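Long-range contact in inorganic pyrophosphatase (Helicobacter pylori, PDB 2BQY), which catalyses the magnesium-dependent hydrolysis of inorganic pyrophosphate to two phosphate ions, as a hexamer of identical subunits: residues A86-V91 and L104-I109. Residues are numbered along the deposited sequence; the frame is centred on the assembly and turned at random.
Sequences ARLVGV and LIALPI
A classic beta bulge in the hairpin of strands 82-96 and 99-108 sets two residues, V89 and G90, opposite the single residue I105, shifting the register by one. The I105 carbonyl takes the V89 amide at 3.0 Å (I105 O to V89 N), and the G90 amide adds a weak, bent bond to the same oxygen. In return I105 N reaches G90 O at 2.9 Å, a fairly straight N-H bond although the donor stands well above the carbonyl plane. Before the bulge R87 and L107 form a regular hydrogen-bonded pair, with R87 N to L107 O at 2.7 Å and L107 N to R87 O at 2.9 Å. Their side chains run alongside each other: chi1 of R87 (60°) tucks CG in between N and C of its own backbone, the chain extends to NE, and the guanidinium lies with one face over L107 CB. A water accepts from R87 NH1 and donates to P108 O, while R87 NH2 hydrogen-bonds V119 O. V89 CG2 meets I105 CG2 at 3.8 Å, the two side chains crossing near a right angle. On the face carrying L88, V91, L104 and A106, L88 CD2 packs on L104 CB at 3.8 Å; helix 157-172 covers this apolar patch through V163, L164 and A160. L104 makes backbone hydrogen bonds to D69 and L71 of strand 69-72, its side chain about 7 Å from that of D69, a predicted magnesium ligand; that of I105 is about 12 Å from the bound pyrophosphate. The bulged hairpin belongs to the beta barrel of the family I soluble pyrophosphatases.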
ATOM      1  N   ALA A  86      24.733  -0.622   8.889  1.00 43.17           N
ATOM      2  CA  ALA A  86      24.341   0.578   9.612  1.00 43.28           C
ATOM      3  C   ALA A  86      25.420   1.101  10.554  1.00 42.17           C
ATOM      4  O   ALA A  86      26.491   0.530  10.671  1.00 39.96           O
ATOM      5  CB  ALA A  86      23.057   0.301  10.392  1.00 45.24           C
ATOM      6  N   ARG A  87      25.101   2.199  11.227  1.00 41.63           N
ATOM      7  CA  ARG A  87      26.003   2.826  12.181  1.00 42.74           C
ATOM      8  C   ARG A  87      25.217   3.150  13.446  1.00 43.63           C
ATOM      9  O   ARG A  87      24.049   3.516  13.372  1.00 44.39           O
ATOM     10  CB  ARG A  87      26.594   4.109  11.585  1.00 41.57           C
ATOM     11  CG  ARG A  87      25.568   5.168  11.193  1.00 42.35           C
ATOM     12  CD  ARG A  87      26.245   6.321  10.443  1.00 41.74           C
ATOM     13  NE  ARG A  87      25.327   7.392  10.071  1.00 40.11           N
ATOM     14  CZ  ARG A  87      24.828   8.278  10.925  1.00 42.44           C
ATOM     15  NH1 ARG A  87      24.000   9.210  10.497  1.00 43.32           N
ATOM     16  NH2 ARG A  87      25.164   8.246  12.201  1.00 45.75           N
ATOM     17  N   LEU A  88      25.861   3.017  14.601  1.00 43.40           N
ATOM     18  CA  LEU A  88      25.218   3.290  15.883  1.00 41.87           C
ATOM     19  C   LEU A  88      25.168   4.772  16.226  1.00 41.83           C
ATOM     20  O   LEU A  88      26.043   5.543  15.851  1.00 40.26           O
ATOM     21  CB  LEU A  88      25.939   2.536  17.009  1.00 43.07           C
ATOM     22  CG  LEU A  88      25.931   1.010  16.917  1.00 43.12           C
ATOM     23  CD1 LEU A  88      26.875   0.430  17.966  1.00 41.05           C
ATOM     24  CD2 LEU A  88      24.517   0.491  17.107  1.00 43.69           C
ATOM     25  N   VAL A  89      24.129   5.158  16.956  1.00 41.57           N
ATOM     26  CA  VAL A  89      23.949   6.545  17.375  1.00 40.15           C
ATOM     27  C   VAL A  89      23.458   6.594  18.810  1.00 40.10           C
ATOM     28  O   VAL A  89      23.397   7.652  19.422  1.00 40.02           O
ATOM     29  CB  VAL A  89      22.931   7.296  16.470  1.00 42.33           C
ATOM     30  CG1 VAL A  89      23.483   7.430  15.056  1.00 41.84           C
ATOM     31  CG2 VAL A  89      21.618   6.561  16.451  1.00 41.29           C
ATOM     32  N   GLY A  90      23.102   5.428  19.338  1.00 39.32           N
ATOM     33  CA  GLY A  90      22.613   5.363  20.700  1.00 39.42           C
ATOM     34  C   GLY A  90      22.082   3.996  21.082  1.00 39.49           C
ATOM     35  O   GLY A  90      22.287   3.026  20.368  1.00 39.00           O
ATOM     36  N   VAL A  91      21.408   3.920  22.227  1.00 39.54           N
ATOM     37  CA  VAL A  91      20.834   2.664  22.703  1.00 38.55           C
ATOM     38  C   VAL A  91      19.659   2.924  23.627  1.00 38.52           C
ATOM     39  O   VAL A  91      19.662   3.865  24.386  1.00 37.33           O
ATOM     40  CB  VAL A  91      21.879   1.819  23.451  1.00 41.10           C
ATOM     41  CG1 VAL A  91      22.297   2.510  24.720  1.00 41.81           C
ATOM     42  CG2 VAL A  91      21.331   0.446  23.736  1.00 41.06           C
ATOM     43  N   LEU A 104      19.873  -1.485  20.526  1.00 39.92           N
ATOM     44  CA  LEU A 104      20.716  -0.519  19.835  1.00 40.95           C
ATOM     45  C   LEU A 104      19.941   0.339  18.823  1.00 40.89           C
ATOM     46  O   LEU A 104      19.081  -0.157  18.100  1.00 39.67           O
ATOM     47  CB  LEU A 104      21.852  -1.254  19.123  1.00 41.00           C
ATOM     48  CG  LEU A 104      22.781  -2.111  19.981  1.00 41.81           C
ATOM     49  CD1 LEU A 104      23.787  -2.841  19.077  1.00 40.61           C
ATOM     50  CD2 LEU A 104      23.476  -1.252  20.985  1.00 37.77           C
ATOM     51  N   ILE A 105      20.239   1.634  18.807  1.00 41.54           N
ATOM     52  CA  ILE A 105      19.600   2.567  17.889  1.00 43.04           C
ATOM     53  C   ILE A 105      20.605   2.839  16.776  1.00 43.80           C
ATOM     54  O   ILE A 105      21.674   3.393  17.018  1.00 45.55           O
ATOM     55  CB  ILE A 105      19.249   3.888  18.598  1.00 40.72           C
ATOM     56  CG1 ILE A 105      18.397   3.605  19.842  1.00 39.61           C
ATOM     57  CG2 ILE A 105      18.523   4.810  17.642  1.00 39.20           C
ATOM     58  CD1 ILE A 105      17.148   2.817  19.576  1.00 37.45           C
ATOM     59  N   ALA A 106      20.265   2.446  15.554  1.00 43.51           N
ATOM     60  CA  ALA A 106      21.176   2.642  14.427  1.00 42.69           C
ATOM     61  C   ALA A 106      20.531   3.274  13.202  1.00 41.88           C
ATOM     62  O   ALA A 106      19.311   3.396  13.121  1.00 39.12           O
ATOM     63  CB  ALA A 106      21.800   1.314  14.039  1.00 38.54           C
ATOM     64  N   LEU A 107      21.381   3.676  12.263  1.00 41.86           N
ATOM     65  CA  LEU A 107      20.975   4.296  11.009  1.00 42.08           C
ATOM     66  C   LEU A 107      21.785   3.663   9.898  1.00 42.36           C
ATOM     67  O   LEU A 107      22.953   3.356  10.088  1.00 43.69           O
ATOM     68  CB  LEU A 107      21.249   5.803  11.029  1.00 39.08           C
ATOM     69  CG  LEU A 107      20.337   6.722  11.839  1.00 40.45           C
ATOM     70  CD1 LEU A 107      20.919   8.111  11.870  1.00 42.86           C
ATOM     71  CD2 LEU A 107      18.959   6.752  11.214  1.00 40.60           C
ATOM     72  N   PRO A 108      21.179   3.462   8.722  1.00 42.73           N
ATOM     73  CA  PRO A 108      21.922   2.848   7.617  1.00 41.84           C
ATOM     74  C   PRO A 108      23.114   3.716   7.237  1.00 42.04           C
ATOM     75  O   PRO A 108      23.030   4.938   7.280  1.00 43.09           O
ATOM     76  CB  PRO A 108      20.874   2.740   6.511  1.00 42.31           C
ATOM     77  CG  PRO A 108      19.999   3.916   6.786  1.00 44.27           C
ATOM     78  CD  PRO A 108      19.840   3.888   8.277  1.00 41.62           C
ATOM     79  N   ILE A 109      24.233   3.094   6.879  1.00 42.16           N
ATOM     80  CA  ILE A 109      25.420   3.866   6.523  1.00 42.57           C
ATOM     81  C   ILE A 109      25.114   4.765   5.327  1.00 44.00           C
ATOM     82  O   ILE A 109      24.307   4.417   4.482  1.00 46.27           O
ATOM     83  CB  ILE A 109      26.617   2.944   6.185  1.00 41.95           C
ATOM     84  CG1 ILE A 109      26.301   2.095   4.947  1.00 42.66           C
ATOM     85  CG2 ILE A 109      26.921   2.040   7.383  1.00 39.28           C
ATOM     86  CD1 ILE A 109      27.484   1.325   4.427  1.00 40.45           C
TER
HETATM   87  O   HOH W   1      23.213   7.838   8.310  1.00 43.81           O